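Local atomic coordinates of 11R-lipoxygenase (Gersemia fruticosa, PDB entry 3VF1), a protein that probably adds molecular oxygen to polyunsaturated fatty acids as a calcium-dependent, non-heme iron 11R-lipoxygenase. Residues 329-334 with 351-356. Numbering follows the deposited sequence.
Sequences ITTPLG and LYQQPG
The carbonyl of Leu351 is gripped by two donors from consecutive residues of the facing segment: Thr330 OG1 at 2.8 Å and Thr331 N at 2.9 Å from Leu351 O. The Thr331 N-H bond is noticeably bent, and the hydroxyl comes in at the side of the carbonyl, tilted out of its plane. Thr330 can reach because its OG1 sits between its own backbone N and carbonyl carbon (chi1 71°). Its carbon atoms meet Tyr352 instead: CB stands over one face of the ring, 4.0 Å from the ring centroid, in a CH-pi contact, with CG2 lying against CZ. The phenol end is tied back through a water that donates to Ile329 O and also hydrogen-bonds Tyr352 OH.

All this lies where the antiparallel hairpin of strands 333-338 and 344-350 opens into its flanking loops, away from the iron site of the lipoxygenase domain. Leu333 and Gln350 still share backbone hydrogen bonding; one step beyond, Pro332 has no N-H to offer, and side chains take over much of the pairing. Thr331 is held at two points by Gln353. Its OG1 accepts the Gln353 backbone N-H at 3.0 Å, and its carbonyl O takes NE2 of the same glutamine, also at 3.0 Å. That amide bond is fairly straight (158° at the hydrogen), with NE2 above the carbonyl plane of Thr331. A bend at chi2 (-72°) brings CD of Gln353 back toward Thr331 O; the amide NE2 also hydrogen-bonds Asp310 OD1 and lies 3.3 Å from Leu333 CD1. An alanine at Gln353 would probably leave Thr331 O and the Asp310 carboxylate each short of a donor and open a gap beside Leu333. Trp378 of helix 369-410 packs against both Thr330 and Leu351.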
loop_
_atom_site.group_PDB
_atom_site.type_symbol
_atom_site.label_atom_id
_atom_site.label_comp_id
_atom_site.label_asym_id
_atom_site.label_seq_id
_atom_site.Cartn_x
_atom_site.Cartn_y
_atom_site.Cartn_z
ATOM N N ILE A 329 -20.962 14.756 -9.311
ATOM C CA ILE A 329 -20.783 13.323 -9.460
ATOM C C ILE A 329 -22.159 12.680 -9.416
ATOM O O ILE A 329 -23.100 13.248 -8.866
ATOM C CB ILE A 329 -19.901 12.728 -8.340
ATOM C CG1 ILE A 329 -19.258 11.416 -8.796
ATOM C CG2 ILE A 329 -20.718 12.505 -7.070
ATOM C CD1 ILE A 329 -18.274 11.569 -9.940
ATOM N N THR A 330 -22.277 11.497 -10.003
ATOM C CA THR A 330 -23.533 10.768 -9.982
ATOM C C THR A 330 -23.344 9.479 -9.190
ATOM O O THR A 330 -22.360 9.328 -8.469
ATOM C CB THR A 330 -24.028 10.458 -11.409
ATOM O OG1 THR A 330 -23.196 9.457 -12.010
ATOM C CG2 THR A 330 -24.006 11.716 -12.264
ATOM N N THR A 331 -24.294 8.562 -9.317
ATOM C CA THR A 331 -24.249 7.301 -8.594
ATOM C C THR A 331 -24.574 6.187 -9.579
ATOM O O THR A 331 -25.572 5.483 -9.430
ATOM C CB THR A 331 -25.263 7.302 -7.441
ATOM O OG1 THR A 331 -26.588 7.439 -7.967
ATOM C CG2 THR A 331 -24.980 8.453 -6.489
ATOM N N PRO A 332 -23.712 6.020 -10.590
ATOM C CA PRO A 332 -24.036 5.277 -11.808
ATOM C C PRO A 332 -24.034 3.761 -11.665
ATOM O O PRO A 332 -23.557 3.215 -10.671
ATOM C CB PRO A 332 -22.923 5.696 -12.764
ATOM C CG PRO A 332 -21.758 5.938 -11.877
ATOM C CD PRO A 332 -22.317 6.493 -10.592
ATOM N N LEU A 333 -24.588 3.102 -12.677
ATOM C CA LEU A 333 -24.484 1.660 -12.827
ATOM C C LEU A 333 -24.045 1.371 -14.255
ATOM O O LEU A 333 -24.578 1.944 -15.203
ATOM C CB LEU A 333 -25.820 0.970 -12.554
ATOM C CG LEU A 333 -26.425 1.146 -11.162
ATOM C CD1 LEU A 333 -27.313 2.378 -11.118
ATOM C CD2 LEU A 333 -27.198 -0.098 -10.758
ATOM N N GLY A 334 -23.068 0.488 -14.404
ATOM C CA GLY A 334 -22.592 0.103 -15.716
ATOM C C GLY A 334 -22.810 -1.377 -15.942
ATOM O O GLY A 334 -22.595 -2.185 -15.044
ATOM N N LEU A 351 -26.863 6.861 -14.980
ATOM C CA LEU A 351 -26.039 7.782 -14.198
ATOM C C LEU A 351 -26.430 7.845 -12.720
ATOM O O LEU A 351 -25.563 7.941 -11.852
ATOM C CB LEU A 351 -26.072 9.184 -14.811
ATOM C CG LEU A 351 -25.543 9.290 -16.245
ATOM C CD1 LEU A 351 -25.596 10.733 -16.728
ATOM C CD2 LEU A 351 -24.126 8.742 -16.350
ATOM N N TYR A 352 -27.726 7.789 -12.433
ATOM C CA TYR A 352 -28.197 7.835 -11.050
ATOM C C TYR A 352 -28.917 6.541 -10.683
ATOM O O TYR A 352 -29.437 5.843 -11.552
ATOM C CB TYR A 352 -29.122 9.034 -10.828
ATOM C CG TYR A 352 -28.439 10.382 -10.943
ATOM C CD1 TYR A 352 -27.734 10.922 -9.871
ATOM C CD2 TYR A 352 -28.514 11.124 -12.115
ATOM C CE1 TYR A 352 -27.116 12.160 -9.969
ATOM C CE2 TYR A 352 -27.901 12.361 -12.222
ATOM C CZ TYR A 352 -27.204 12.873 -11.147
ATOM O OH TYR A 352 -26.599 14.104 -11.257
ATOM N N GLN A 353 -28.955 6.236 -9.390
ATOM C CA GLN A 353 -29.504 4.973 -8.905
ATOM C C GLN A 353 -30.977 4.799 -9.269
ATOM O O GLN A 353 -31.381 3.748 -9.768
ATOM C CB GLN A 353 -29.336 4.871 -7.386
ATOM C CG GLN A 353 -27.916 4.560 -6.936
ATOM C CD GLN A 353 -27.507 3.134 -7.244
ATOM O OE1 GLN A 353 -28.157 2.183 -6.809
ATOM N NE2 GLN A 353 -26.426 2.977 -8.002
ATOM N N GLN A 354 -31.776 5.833 -9.023
ATOM C CA GLN A 354 -33.222 5.741 -9.207
ATOM C C GLN A 354 -33.652 6.195 -10.599
ATOM O O GLN A 354 -33.373 7.325 -10.998
ATOM C CB GLN A 354 -33.937 6.578 -8.145
ATOM C CG GLN A 354 -33.709 6.080 -6.726
ATOM C CD GLN A 354 -34.213 4.664 -6.523
ATOM O OE1 GLN A 354 -35.276 4.291 -7.026
ATOM N NE2 GLN A 354 -33.450 3.863 -5.787
ATOM N N PRO A 355 -34.342 5.313 -11.343
ATOM C CA PRO A 355 -34.814 5.647 -12.693
ATOM C C PRO A 355 -35.763 6.843 -12.695
ATOM O O PRO A 355 -36.549 7.000 -11.761
ATOM C CB PRO A 355 -35.561 4.382 -13.131
ATOM C CG PRO A 355 -35.040 3.296 -12.258
ATOM C CD PRO A 355 -34.716 3.943 -10.953
ATOM N N GLY A 356 -35.688 7.670 -13.734
ATOM C CA GLY A 356 -36.528 8.850 -13.832
ATOM C C GLY A 356 -36.510 9.440 -15.230
ATOM O O GLY A 356 -35.851 8.910 -16.126
HETATM O O HOH W 1 -24.939 15.348 -9.703
#